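Local coordinates for thymidylate synthase A (Bacillus subtilis, PDB 1BKP), which catalyses the reductive methylation of dUMP to dTMP, with 5,10-methylenetetrahydrofolate as methyl donor and reductant, at residues Ile68-Trp73 against Val192-Val197; Asn80-Leu85 against Gly101-Ala106; His105-Gln110 against Met155-Cys160; Ile143-Asn148 against Cys160-Gln165. All coordinates share one frame; numbering follows the deposited sequence.

Overall arrangement
Interactions 1 and 4 are buried core contacts, whereas interactions 2 and 3 are partly buried and farther from the chain's centre. Interaction 1 is mainly apolar helix-on-helix packing; interaction 4 joins an outermost strand of the large sheet to its neighbour by backbone bonds. They meet where Tyr195 packs on Val161 and Thr164. Interactions 2 and 3, centres about 9 Å apart, share His105 and Ala106: the first is built mainly from polar loop bonds, the second from aliphatic and aromatic packing. Trp73 links interaction 1 to interaction 2. Cys160, the catalytic cysteine, belongs to both interactions 3 and 4, which also meet through Gln110 OE1 and Asn148 ND2.

Interaction 1 of 4, residues Ile68-Trp73 against Val192-Val197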
loop_
_atom_site.group_PDB
_atom_site.type_symbol
_atom_site.label_atom_id
_atom_site.label_comp_id
_atom_site.label_asym_id
_atom_site.label_seq_id
_atom_site.Cartn_x
_atom_site.Cartn_y
_atom_site.Cartn_z
ATOM N N ILE A 68 -5.115 -8.688 20.429
ATOM C CA ILE A 68 -5.305 -7.395 21.067
ATOM C C ILE A 68 -4.128 -6.997 21.926
ATOM O O ILE A 68 -3.726 -5.825 21.923
ATOM C CB ILE A 68 -6.614 -7.323 21.819
ATOM C CG1 ILE A 68 -7.701 -7.563 20.795
ATOM C CG2 ILE A 68 -6.786 -6.001 22.560
ATOM C CD1 ILE A 68 -9.134 -7.660 21.426
ATOM N N LYS A 69 -3.522 -7.956 22.630
ATOM C CA LYS A 69 -2.313 -7.592 23.410
ATOM C C LYS A 69 -1.174 -7.033 22.565
ATOM O O LYS A 69 -0.544 -6.005 22.983
ATOM C CB LYS A 69 -1.827 -8.738 24.327
ATOM C CG LYS A 69 -2.755 -9.008 25.507
ATOM C CD LYS A 69 -2.363 -10.341 26.128
ATOM C CE LYS A 69 -3.168 -10.608 27.380
ATOM N NZ LYS A 69 -2.873 -11.972 27.895
ATOM N N GLU A 70 -0.864 -7.727 21.442
ATOM C CA GLU A 70 0.209 -7.295 20.529
ATOM C C GLU A 70 -0.195 -5.966 19.927
ATOM O O GLU A 70 0.628 -5.076 19.837
ATOM C CB GLU A 70 0.399 -8.310 19.420
ATOM C CG GLU A 70 1.497 -7.986 18.487
ATOM C CD GLU A 70 1.454 -8.952 17.334
ATOM O OE1 GLU A 70 1.881 -10.102 17.542
ATOM O OE2 GLU A 70 0.800 -8.643 16.333
ATOM N N LEU A 71 -1.465 -5.805 19.566
ATOM C CA LEU A 71 -1.903 -4.464 19.051
ATOM C C LEU A 71 -1.602 -3.346 20.054
ATOM O O LEU A 71 -1.043 -2.320 19.701
ATOM C CB LEU A 71 -3.397 -4.506 18.732
ATOM C CG LEU A 71 -3.911 -3.202 18.080
ATOM C CD1 LEU A 71 -3.461 -3.148 16.602
ATOM C CD2 LEU A 71 -5.416 -3.148 18.227
ATOM N N LEU A 72 -1.921 -3.541 21.350
ATOM C CA LEU A 72 -1.681 -2.478 22.354
ATOM C C LEU A 72 -0.195 -2.175 22.571
ATOM O O LEU A 72 0.200 -1.029 22.713
ATOM C CB LEU A 72 -2.325 -2.849 23.703
ATOM C CG LEU A 72 -3.863 -3.031 23.629
ATOM C CD1 LEU A 72 -4.417 -3.686 24.996
ATOM C CD2 LEU A 72 -4.474 -1.620 23.419
ATOM N N TRP A 73 0.624 -3.214 22.511
ATOM C CA TRP A 73 2.062 -3.103 22.709
ATOM C C TRP A 73 2.590 -2.192 21.548
ATOM O O TRP A 73 3.463 -1.342 21.746
ATOM C CB TRP A 73 2.678 -4.517 22.559
ATOM C CG TRP A 73 4.161 -4.592 22.601
ATOM C CD1 TRP A 73 4.974 -4.099 23.565
ATOM C CD2 TRP A 73 5.026 -5.221 21.635
ATOM N NE1 TRP A 73 6.305 -4.372 23.273
ATOM C CE2 TRP A 73 6.352 -5.084 22.106
ATOM C CE3 TRP A 73 4.809 -5.894 20.440
ATOM C CZ2 TRP A 73 7.439 -5.597 21.418
ATOM C CZ3 TRP A 73 5.918 -6.416 19.739
ATOM C CH2 TRP A 73 7.181 -6.271 20.221
ATOM N N VAL A 192 -5.989 -9.828 10.430
ATOM C CA VAL A 192 -7.209 -9.236 9.908
ATOM C C VAL A 192 -8.076 -8.837 11.137
ATOM O O VAL A 192 -8.589 -7.691 11.196
ATOM C CB VAL A 192 -7.935 -10.204 9.062
ATOM C CG1 VAL A 192 -9.352 -9.729 8.705
ATOM C CG2 VAL A 192 -7.199 -10.379 7.732
ATOM N N PHE A 193 -8.184 -9.745 12.116
ATOM C CA PHE A 193 -8.983 -9.394 13.337
ATOM C C PHE A 193 -8.368 -8.215 14.096
ATOM O O PHE A 193 -9.027 -7.248 14.391
ATOM C CB PHE A 193 -9.055 -10.625 14.270
ATOM C CG PHE A 193 -9.718 -10.312 15.619
ATOM C CD1 PHE A 193 -11.075 -10.092 15.693
ATOM C CD2 PHE A 193 -8.959 -10.217 16.796
ATOM C CE1 PHE A 193 -11.699 -9.788 16.957
ATOM C CE2 PHE A 193 -9.548 -9.915 18.041
ATOM C CZ PHE A 193 -10.894 -9.708 18.129
ATOM N N GLN A 194 -7.049 -8.241 14.259
ATOM C CA GLN A 194 -6.318 -7.283 15.054
ATOM C C GLN A 194 -6.481 -5.850 14.534
ATOM O O GLN A 194 -6.760 -4.957 15.335
ATOM C CB GLN A 194 -4.869 -7.722 15.033
ATOM C CG GLN A 194 -3.810 -6.734 15.301
ATOM C CD GLN A 194 -2.402 -7.408 15.237
ATOM O OE1 GLN A 194 -1.787 -7.703 16.279
ATOM N NE2 GLN A 194 -1.950 -7.689 14.057
ATOM N N TYR A 195 -6.424 -5.650 13.227
ATOM C CA TYR A 195 -6.571 -4.280 12.698
ATOM C C TYR A 195 -8.000 -3.766 12.716
ATOM O O TYR A 195 -8.235 -2.515 12.784
ATOM C CB TYR A 195 -5.803 -4.071 11.339
ATOM C CG TYR A 195 -4.379 -3.715 11.643
ATOM C CD1 TYR A 195 -3.419 -4.727 11.981
ATOM C CD2 TYR A 195 -3.965 -2.351 11.653
ATOM C CE1 TYR A 195 -2.096 -4.394 12.312
ATOM C CE2 TYR A 195 -2.667 -1.986 11.997
ATOM C CZ TYR A 195 -1.736 -3.036 12.323
ATOM O OH TYR A 195 -0.469 -2.634 12.686
ATOM N N ASN A 196 -8.979 -4.687 12.668
ATOM C CA ASN A 196 -10.364 -4.227 12.783
ATOM C C ASN A 196 -10.608 -3.724 14.241
ATOM O O ASN A 196 -11.320 -2.699 14.497
ATOM C CB ASN A 196 -11.330 -5.380 12.434
ATOM C CG ASN A 196 -12.751 -4.899 12.364
ATOM O OD1 ASN A 196 -13.449 -5.087 13.294
ATOM N ND2 ASN A 196 -13.129 -4.127 11.305
ATOM N N VAL A 197 -9.982 -4.394 15.211
ATOM C CA VAL A 197 -10.105 -3.908 16.609
ATOM C C VAL A 197 -9.519 -2.461 16.703
ATOM O O VAL A 197 -10.156 -1.557 17.222
ATOM C CB VAL A 197 -9.394 -4.875 17.630
ATOM C CG1 VAL A 197 -9.549 -4.316 19.072
ATOM C CG2 VAL A 197 -10.111 -6.188 17.537
#
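Ile68 packs its long branch against Phe193 and Val197, which stand one helical turn apart on the facing helix. With CG1 beside its own backbone N (chi1 -60°) and CD1 extending the chain outward, the long branch does the touching, CG1 lying 4.1 Å from Phe193 CE2. It meets the aromatic ring obliquely but crosses Val197 at about a right angle, CD1 being 4.1 Å from Val197 CG1. The other methyl of that valine, CG2, sits 3.6 Å above one face of the Phe193 ring plane, offset toward the rim, so ring and valine form one apolar surface. One turn along, Leu71 holds CG anti to its backbone N (chi1 -175°), which puts CG on the side of Gln194; from there CD1 approaches Gln194 CG to 3.8 Å, and CD2 lies 3.7 Å from Gln194 O. Gln194 has an extended chain whose aliphatic part covers the leucine; its side chain crosses that of Glu70 at about a right angle. OE1 of Glu70 accepts from Trp93 NE1. The two helix segments cross at -55°, their axes 9.5 Å apart at closest approach. Helix 188-206 is thus covered by helix 64-75 here, while Val192, Tyr195 and Asn196 of the same turns pack against strand 209-223.

Interaction 2 of 4, residues Asn80-Leu85 against Gly101-Ala106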
loop_
_atom_site.group_PDB
_atom_site.type_symbol
_atom_site.label_atom_id
_atom_site.label_comp_id
_atom_site.label_asym_id
_atom_site.label_seq_id
_atom_site.Cartn_x
_atom_site.Cartn_y
_atom_site.Cartn_z
ATOM N N ASN A 80 9.236 -1.152 21.838
ATOM C CA ASN A 80 9.925 -2.139 21.050
ATOM C C ASN A 80 10.559 -3.138 22.050
ATOM O O ASN A 80 11.403 -3.899 21.677
ATOM C CB ASN A 80 11.047 -1.494 20.201
ATOM C CG ASN A 80 12.105 -0.856 21.023
ATOM O OD1 ASN A 80 11.936 -0.619 22.204
ATOM N ND2 ASN A 80 13.141 -0.469 20.387
ATOM N N ASP A 81 10.100 -3.128 23.306
ATOM C CA ASP A 81 10.715 -3.992 24.336
ATOM C C ASP A 81 9.910 -5.256 24.526
ATOM O O ASP A 81 8.809 -5.210 25.026
ATOM C CB ASP A 81 10.812 -3.243 25.649
ATOM C CG ASP A 81 11.361 -4.096 26.806
ATOM O OD1 ASP A 81 11.876 -5.184 26.616
ATOM O OD2 ASP A 81 11.248 -3.659 27.945
ATOM N N VAL A 82 10.534 -6.385 24.229
ATOM C CA VAL A 82 9.834 -7.651 24.329
ATOM C C VAL A 82 9.426 -7.963 25.797
ATOM O O VAL A 82 8.357 -8.545 26.054
ATOM C CB VAL A 82 10.586 -8.752 23.617
ATOM C CG1 VAL A 82 9.820 -10.086 23.786
ATOM C CG2 VAL A 82 10.660 -8.439 22.086
ATOM N N ASN A 83 10.177 -7.393 26.737
ATOM C CA ASN A 83 9.843 -7.577 28.159
ATOM C C ASN A 83 8.496 -6.993 28.448
ATOM O O ASN A 83 7.737 -7.593 29.178
ATOM C CB ASN A 83 10.935 -6.993 29.064
ATOM C CG ASN A 83 12.304 -7.607 28.767
ATOM O OD1 ASN A 83 12.533 -8.802 28.994
ATOM N ND2 ASN A 83 13.205 -6.803 28.209
ATOM N N ASP A 84 8.108 -5.902 27.791
ATOM C CA ASP A 84 6.789 -5.352 28.029
ATOM C C ASP A 84 5.743 -6.347 27.556
ATOM O O ASP A 84 4.677 -6.445 28.101
ATOM C CB ASP A 84 6.533 -4.056 27.234
ATOM C CG ASP A 84 7.256 -2.896 27.754
ATOM O OD1 ASP A 84 7.480 -2.866 28.976
ATOM O OD2 ASP A 84 7.582 -2.010 26.951
ATOM N N LEU A 85 6.022 -7.029 26.477
ATOM C CA LEU A 85 5.050 -7.973 25.966
ATOM C C LEU A 85 5.017 -9.218 26.869
ATOM O O LEU A 85 3.929 -9.792 27.141
ATOM C CB LEU A 85 5.453 -8.292 24.513
ATOM C CG LEU A 85 4.435 -8.947 23.588
ATOM C CD1 LEU A 85 3.078 -8.220 23.491
ATOM C CD2 LEU A 85 5.132 -9.016 22.252
ATOM N N GLY A 101 17.054 -6.710 24.824
ATOM C CA GLY A 101 15.666 -7.018 25.122
ATOM C C GLY A 101 14.647 -6.451 24.088
ATOM O O GLY A 101 13.455 -6.775 24.150
ATOM N N THR A 102 15.117 -5.661 23.103
ATOM C CA THR A 102 14.196 -5.051 22.096
ATOM C C THR A 102 14.235 -5.703 20.706
ATOM O O THR A 102 15.069 -6.638 20.421
ATOM C CB THR A 102 14.587 -3.615 21.803
ATOM O OG1 THR A 102 15.776 -3.616 20.996
ATOM C CG2 THR A 102 14.821 -2.860 23.084
ATOM N N ILE A 103 13.354 -5.196 19.823
ATOM C CA ILE A 103 13.320 -5.690 18.436
ATOM C C ILE A 103 13.960 -4.636 17.553
ATOM O O ILE A 103 13.757 -4.619 16.392
ATOM C CB ILE A 103 11.866 -6.133 17.925
ATOM C CG1 ILE A 103 10.841 -5.036 18.235
ATOM C CG2 ILE A 103 11.537 -7.462 18.582
ATOM C CD1 ILE A 103 9.502 -5.118 17.474
ATOM N N GLY A 104 14.815 -3.778 18.130
ATOM C CA GLY A 104 15.448 -2.749 17.335
ATOM C C GLY A 104 14.468 -1.607 17.077
ATOM O O GLY A 104 13.493 -1.438 17.753
ATOM N N HIS A 105 14.662 -0.918 15.985
ATOM C CA HIS A 105 13.851 0.262 15.704
ATOM C C HIS A 105 12.643 -0.062 14.841
ATOM O O HIS A 105 12.468 0.552 13.845
ATOM C CB HIS A 105 14.779 1.272 15.008
ATOM C CG HIS A 105 15.758 1.907 15.935
ATOM N ND1 HIS A 105 16.448 3.052 15.607
ATOM C CD2 HIS A 105 16.130 1.589 17.202
ATOM C CE1 HIS A 105 17.216 3.417 16.627
ATOM N NE2 HIS A 105 17.037 2.546 17.613
ATOM N N ALA A 106 11.936 -1.138 15.169
ATOM C CA ALA A 106 10.777 -1.618 14.431
ATOM C C ALA A 106 9.500 -1.445 15.199
ATOM O O ALA A 106 9.451 -1.212 16.449
ATOM C CB ALA A 106 10.985 -3.036 14.173
#
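The amide of Asn80 is held between two groups, with Gly104 in its plane. Thr102 covers one face, its CB 3.8 Å from Asn80 CG, and Phe109 lies on the other, with CD1 3.7 Å from Asn80 ND2. In the plane, ND2 donates to Gly104 O at 2.8 Å, the acceptor standing only 10° out of the amide plane; seen from the carbonyl, the donor comes from 45° above. The chi1 of 62° sets CG between the backbone N and the carbonyl carbon, next to Thr102 CB. An alanine here would probably leave Gly104 O without its side-chain donor and open a gap between Thr102 and Phe109. The carboxylate of Asp81 is met from above its plane by Asn83 N, which lies 2.8 Å from OD1. This is an N-cap at the start of helix 82-86, and the residues around the cap also pair with the loop ahead of helix 108-112. A single beta bridge joins Asp81 to Thr102: Ile103 N donates to Asn80 O at 3.0 Å, and Val82 N to Gly101 O at 2.9 Å. Beyond it Val82 CG2 meets Ile103 CG2 at 3.7 Å, the two side chains crossing at about a right angle, and Ile103 continues onto Trp73 and Trp93. Thr102 OG1 accepts from Gly104 N, an ST turn, and is also bonded to Asp100. Asn83 OD1 is taken by Lys97 NZ.

Interaction 3 of 4, residues His105-Gln110 against Met155-Cys160; sequences HAYGFQ and MALTPC
Pro159 rests over one face of the Tyr107 ring in a CH-pi contact, its CB 3.9 Å from the ring centroid and 24° off the normal. The proline belongs to the loop that ends in the catalytic Cys160, so the ring packs directly against the backbone leading to the nucleophile. Leu157 comes to the ring in its plane, CD1 lying 3.9 Å from CE2 of Tyr107 and the two side chains crossing at about a right angle. Trp93 adds an edge-to-face partner. Ala106 extends the apolar patch: its CB is 3.9 Å from Met155 CB and 3.6 Å from Leu157 O, a carbonyl oxygen buried here without a partner in the model. Met155 runs on, extended beyond CG, across the backbone of His105, with CG 3.5 Å from His105 O. That same oxygen is held from within its own segment by Gln110, whose NE2 donates at 3.0 Å to His105 O with a nearly straight bond (174°) and also bonds Glu151. The side chain of Gln110 is bent at chi2 to get there. A phenylalanine in place of Tyr107 would probably leave Cys160 N without its hydroxyl acceptor. That link is a weak hydrogen bond, Cys160 N donating to Tyr107 OH at 3.3 Å.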
loop_
_atom_site.group_PDB
_atom_site.type_symbol
_atom_site.label_atom_id
_atom_site.label_comp_id
_atom_site.label_asym_id
_atom_site.label_seq_id
_atom_site.Cartn_x
_atom_site.Cartn_y
_atom_site.Cartn_z
ATOM N N HIS A 105 14.662 -0.918 15.985
ATOM C CA HIS A 105 13.851 0.262 15.704
ATOM C C HIS A 105 12.643 -0.062 14.841
ATOM O O HIS A 105 12.468 0.552 13.845
ATOM C CB HIS A 105 14.779 1.272 15.008
ATOM C CG HIS A 105 15.758 1.907 15.935
ATOM N ND1 HIS A 105 16.448 3.052 15.607
ATOM C CD2 HIS A 105 16.130 1.589 17.202
ATOM C CE1 HIS A 105 17.216 3.417 16.627
ATOM N NE2 HIS A 105 17.037 2.546 17.613
ATOM N N ALA A 106 11.936 -1.138 15.169
ATOM C CA ALA A 106 10.777 -1.618 14.431
ATOM C C ALA A 106 9.500 -1.445 15.199
ATOM O O ALA A 106 9.451 -1.212 16.449
ATOM C CB ALA A 106 10.985 -3.036 14.173
ATOM N N TYR A 107 8.423 -1.613 14.471
ATOM C CA TYR A 107 7.102 -1.560 14.994
ATOM C C TYR A 107 6.793 -0.425 15.927
ATOM O O TYR A 107 6.711 0.724 15.492
ATOM C CB TYR A 107 6.721 -2.944 15.599
ATOM C CG TYR A 107 6.461 -4.050 14.602
ATOM C CD1 TYR A 107 5.180 -4.228 14.046
ATOM C CD2 TYR A 107 7.455 -4.964 14.238
ATOM C CE1 TYR A 107 4.885 -5.291 13.163
ATOM C CE2 TYR A 107 7.142 -6.031 13.353
ATOM C CZ TYR A 107 5.869 -6.177 12.836
ATOM O OH TYR A 107 5.551 -7.222 11.977
ATOM N N GLY A 108 6.500 -0.756 17.189
ATOM C CA GLY A 108 6.210 0.271 18.153
ATOM C C GLY A 108 7.195 1.409 18.206
ATOM O O GLY A 108 6.799 2.511 18.415
ATOM N N PHE A 109 8.474 1.147 17.980
ATOM C CA PHE A 109 9.507 2.187 17.990
ATOM C C PHE A 109 9.185 3.249 16.915
ATOM O O PHE A 109 9.244 4.460 17.187
ATOM C CB PHE A 109 10.863 1.574 17.685
ATOM C CG PHE A 109 11.977 2.585 17.726
ATOM C CD1 PHE A 109 12.583 2.910 18.958
ATOM C CD2 PHE A 109 12.355 3.267 16.576
ATOM C CE1 PHE A 109 13.563 3.934 18.994
ATOM C CE2 PHE A 109 13.304 4.289 16.615
ATOM C CZ PHE A 109 13.912 4.628 17.824
ATOM N N GLN A 110 8.718 2.827 15.730
ATOM C CA GLN A 110 8.427 3.779 14.684
ATOM C C GLN A 110 7.211 4.636 15.052
ATOM O O GLN A 110 7.136 5.801 14.684
ATOM C CB GLN A 110 8.192 3.046 13.364
ATOM C CG GLN A 110 9.564 2.480 12.754
ATOM C CD GLN A 110 10.589 3.585 12.565
ATOM O OE1 GLN A 110 10.217 4.712 12.174
ATOM N NE2 GLN A 110 11.855 3.316 12.820
ATOM N N MET A 155 16.370 -2.687 12.239
ATOM C CA MET A 155 15.213 -3.426 12.721
ATOM C C MET A 155 15.545 -4.926 12.806
ATOM O O MET A 155 16.138 -5.479 11.875
ATOM C CB MET A 155 14.036 -3.243 11.782
ATOM C CG MET A 155 13.680 -1.795 11.499
ATOM S SD MET A 155 12.140 -1.746 10.473
ATOM C CE MET A 155 12.094 0.031 10.300
ATOM N N ALA A 156 15.187 -5.565 13.927
ATOM C CA ALA A 156 15.447 -7.018 14.100
ATOM C C ALA A 156 14.596 -7.809 13.120
ATOM O O ALA A 156 14.936 -8.943 12.769
ATOM C CB ALA A 156 15.132 -7.465 15.540
ATOM N N LEU A 157 13.415 -7.261 12.804
ATOM C CA LEU A 157 12.528 -7.855 11.771
ATOM C C LEU A 157 11.766 -6.679 11.067
ATOM O O LEU A 157 11.439 -5.700 11.725
ATOM C CB LEU A 157 11.473 -8.799 12.332
ATOM C CG LEU A 157 10.916 -8.615 13.749
ATOM C CD1 LEU A 157 10.813 -7.137 14.211
ATOM C CD2 LEU A 157 9.580 -9.365 13.874
ATOM N N THR A 158 11.514 -6.797 9.763
ATOM C CA THR A 158 10.775 -5.774 9.053
ATOM C C THR A 158 9.331 -6.189 9.163
ATOM O O THR A 158 8.975 -7.340 8.934
ATOM C CB THR A 158 11.160 -5.665 7.581
ATOM O OG1 THR A 158 10.925 -6.929 6.948
ATOM C CG2 THR A 158 12.648 -5.188 7.427
ATOM N N PRO A 159 8.444 -5.249 9.435
ATOM C CA PRO A 159 7.011 -5.525 9.585
ATOM C C PRO A 159 6.262 -6.101 8.399
ATOM O O PRO A 159 6.586 -5.782 7.259
ATOM C CB PRO A 159 6.440 -4.130 9.953
ATOM C CG PRO A 159 7.353 -3.182 9.091
ATOM C CD PRO A 159 8.748 -3.819 9.306
ATOM N N CYS A 160 5.334 -7.016 8.672
ATOM C CA CYS A 160 4.464 -7.554 7.646
ATOM C C CYS A 160 3.341 -6.544 7.383
ATOM O O CYS A 160 3.141 -6.134 6.252
ATOM C CB CYS A 160 3.829 -8.897 8.009
ATOM S SG CYS A 160 4.999 -10.324 7.751
#

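Interaction 4 of 4, residues Ile143-Asn148 against Cys160-Gln165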
loop_
_atom_site.group_PDB
_atom_site.type_symbol
_atom_site.label_atom_id
_atom_site.label_comp_id
_atom_site.label_asym_id
_atom_site.label_seq_id
_atom_site.Cartn_x
_atom_site.Cartn_y
_atom_site.Cartn_z
ATOM N N ILE A 143 -2.112 8.657 6.921
ATOM C CA ILE A 143 -1.333 7.431 6.742
ATOM C C ILE A 143 -0.331 7.142 7.886
ATOM O O ILE A 143 0.183 8.108 8.457
ATOM C CB ILE A 143 -0.479 7.601 5.462
ATOM C CG1 ILE A 143 -1.365 7.650 4.190
ATOM C CG2 ILE A 143 0.688 6.504 5.411
ATOM C CD1 ILE A 143 -0.624 8.057 2.985
ATOM N N THR A 144 -0.168 5.879 8.327
ATOM C CA THR A 144 0.890 5.625 9.291
ATOM C C THR A 144 1.736 4.642 8.502
ATOM O O THR A 144 1.173 3.886 7.660
ATOM C CB THR A 144 0.438 4.950 10.578
ATOM O OG1 THR A 144 -0.262 3.719 10.314
ATOM C CG2 THR A 144 -0.503 5.870 11.319
ATOM N N MET A 145 2.982 4.564 8.915
ATOM C CA MET A 145 4.012 3.816 8.188
ATOM C C MET A 145 5.034 3.284 9.099
ATOM O O MET A 145 5.756 4.097 9.762
ATOM C CB MET A 145 4.731 4.875 7.239
ATOM C CG MET A 145 5.842 4.313 6.269
ATOM S SD MET A 145 5.216 2.994 5.312
ATOM C CE MET A 145 3.906 3.788 4.386
ATOM N N LEU A 146 5.202 1.963 9.076
ATOM C CA LEU A 146 6.262 1.331 9.892
ATOM C C LEU A 146 7.476 1.052 9.034
ATOM O O LEU A 146 8.572 0.890 9.609
ATOM C CB LEU A 146 5.795 0.016 10.448
ATOM C CG LEU A 146 4.560 -0.010 11.337
ATOM C CD1 LEU A 146 4.107 -1.434 11.826
ATOM C CD2 LEU A 146 4.849 0.957 12.522
ATOM N N TRP A 147 7.325 1.119 7.703
ATOM C CA TRP A 147 8.453 0.873 6.737
ATOM C C TRP A 147 9.252 2.191 6.549
ATOM O O TRP A 147 9.030 2.939 5.589
ATOM C CB TRP A 147 7.946 0.434 5.365
ATOM C CG TRP A 147 8.988 -0.170 4.493
ATOM C CD1 TRP A 147 9.779 0.459 3.631
ATOM C CD2 TRP A 147 9.331 -1.556 4.443
ATOM N NE1 TRP A 147 10.627 -0.450 3.020
ATOM C CE2 TRP A 147 10.373 -1.694 3.512
ATOM C CE3 TRP A 147 8.855 -2.690 5.110
ATOM C CZ2 TRP A 147 10.959 -2.941 3.208
ATOM C CZ3 TRP A 147 9.436 -3.947 4.819
ATOM C CH2 TRP A 147 10.454 -4.059 3.893
ATOM N N ASN A 148 10.074 2.516 7.519
ATOM C CA ASN A 148 10.888 3.709 7.512
ATOM C C ASN A 148 12.181 3.279 6.776
ATOM O O ASN A 148 13.012 2.571 7.340
ATOM C CB ASN A 148 11.250 4.087 8.949
ATOM C CG ASN A 148 12.075 5.382 9.021
ATOM O OD1 ASN A 148 12.851 5.702 8.101
ATOM N ND2 ASN A 148 12.002 6.071 10.168
ATOM N N CYS A 160 5.334 -7.016 8.672
ATOM C CA CYS A 160 4.464 -7.554 7.646
ATOM C C CYS A 160 3.341 -6.544 7.383
ATOM O O CYS A 160 3.141 -6.134 6.252
ATOM C CB CYS A 160 3.829 -8.897 8.009
ATOM S SG CYS A 160 4.999 -10.324 7.751
ATOM N N VAL A 161 2.532 -6.229 8.401
ATOM C CA VAL A 161 1.400 -5.277 8.219
ATOM C C VAL A 161 2.053 -3.940 8.579
ATOM O O VAL A 161 2.203 -3.586 9.757
ATOM C CB VAL A 161 0.177 -5.622 9.170
ATOM C CG1 VAL A 161 -0.950 -4.624 8.866
ATOM C CG2 VAL A 161 -0.296 -7.126 8.994
ATOM N N TYR A 162 2.429 -3.197 7.560
ATOM C CA TYR A 162 3.288 -2.063 7.802
ATOM C C TYR A 162 2.667 -0.676 7.569
ATOM O O TYR A 162 3.333 0.345 7.864
ATOM C CB TYR A 162 4.551 -2.238 6.877
ATOM C CG TYR A 162 4.343 -2.064 5.337
ATOM C CD1 TYR A 162 3.887 -3.152 4.542
ATOM C CD2 TYR A 162 4.400 -0.784 4.738
ATOM C CE1 TYR A 162 3.495 -2.972 3.244
ATOM C CE2 TYR A 162 4.010 -0.595 3.412
ATOM C CZ TYR A 162 3.559 -1.722 2.666
ATOM O OH TYR A 162 3.224 -1.617 1.356
ATOM N N GLU A 163 1.472 -0.617 6.991
ATOM C CA GLU A 163 0.886 0.723 6.766
ATOM C C GLU A 163 -0.582 0.737 6.860
ATOM O O GLU A 163 -1.277 -0.330 6.720
ATOM C CB GLU A 163 1.325 1.311 5.358
ATOM C CG GLU A 163 0.683 0.482 4.239
ATOM C CD GLU A 163 0.980 1.060 2.833
ATOM O OE1 GLU A 163 1.293 2.229 2.710
ATOM O OE2 GLU A 163 0.848 0.343 1.864
ATOM N N THR A 164 -1.127 1.930 7.163
ATOM C CA THR A 164 -2.592 2.077 7.202
ATOM C C THR A 164 -2.914 3.405 6.526
ATOM O O THR A 164 -2.079 4.294 6.470
ATOM C CB THR A 164 -3.186 2.190 8.622
ATOM O OG1 THR A 164 -2.760 3.400 9.283
ATOM C CG2 THR A 164 -2.724 1.054 9.550
ATOM N N GLN A 165 -4.110 3.515 5.972
ATOM C CA GLN A 165 -4.590 4.818 5.429
ATOM C C GLN A 165 -6.048 4.917 5.960
ATOM O O GLN A 165 -6.815 3.970 5.894
ATOM C CB GLN A 165 -4.539 4.890 3.884
ATOM C CG GLN A 165 -5.030 6.294 3.482
ATOM C CD GLN A 165 -4.681 6.627 2.037
ATOM O OE1 GLN A 165 -4.100 5.873 1.354
ATOM N NE2 GLN A 165 -5.044 7.852 1.599
HETATM O O HOH W 1 1.362 1.618 10.170
#
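Ile143-Met145 and Val161-Gln165 run antiparallel (173°), with Thr144 and Thr164 as the hydrogen-bonded pair between the non-hydrogen-bonded pairs Ile143-Gln165 and Met145-Glu163. Thr144 N donates to Thr164 O at 3.1 Å and Thr164 N returns the bond to Thr144 O; past the strand end Leu146 N reaches Tyr162 O at 2.8 Å. The threonine side chains share one face, and their hydroxyls join at 2.7 Å between Thr144 OG1 and Thr164 OG1. In both residues OG1 lies between the backbone N and the carbonyl carbon (chi1 55° in Thr144), which turns the hydroxyls toward each other. A water 2.7 Å from Thr144 OG1 also gives a weak bond to Tyr162 O. On the face of Ile143, Met145, Glu163 and Gln165, the bent chain of Met145 brings SD to the edge of the Tyr162 ring, 3.9 Å from CD2 of Tyr162, a Met-aromatic contact. Its CE lies 3.5 Å from Glu163 OE1. Trp147 turns its edge to the face of Tyr162, a T-shaped pair with planes at 67° and the indole five-membered ring centroid 6.0 Å from that of the tyrosine. The same side meets the second subunit: Glu163 OE1 bonds Tyr162 OH of that subunit, the reverse pair repeats it, and Met145 packs on Met145 of that subunit. The arrangement is that of the thymidylate synthase dimer, whose large sheets face each other across the subunit interface, with the catalytic Cys160 just ahead of strand 161-169.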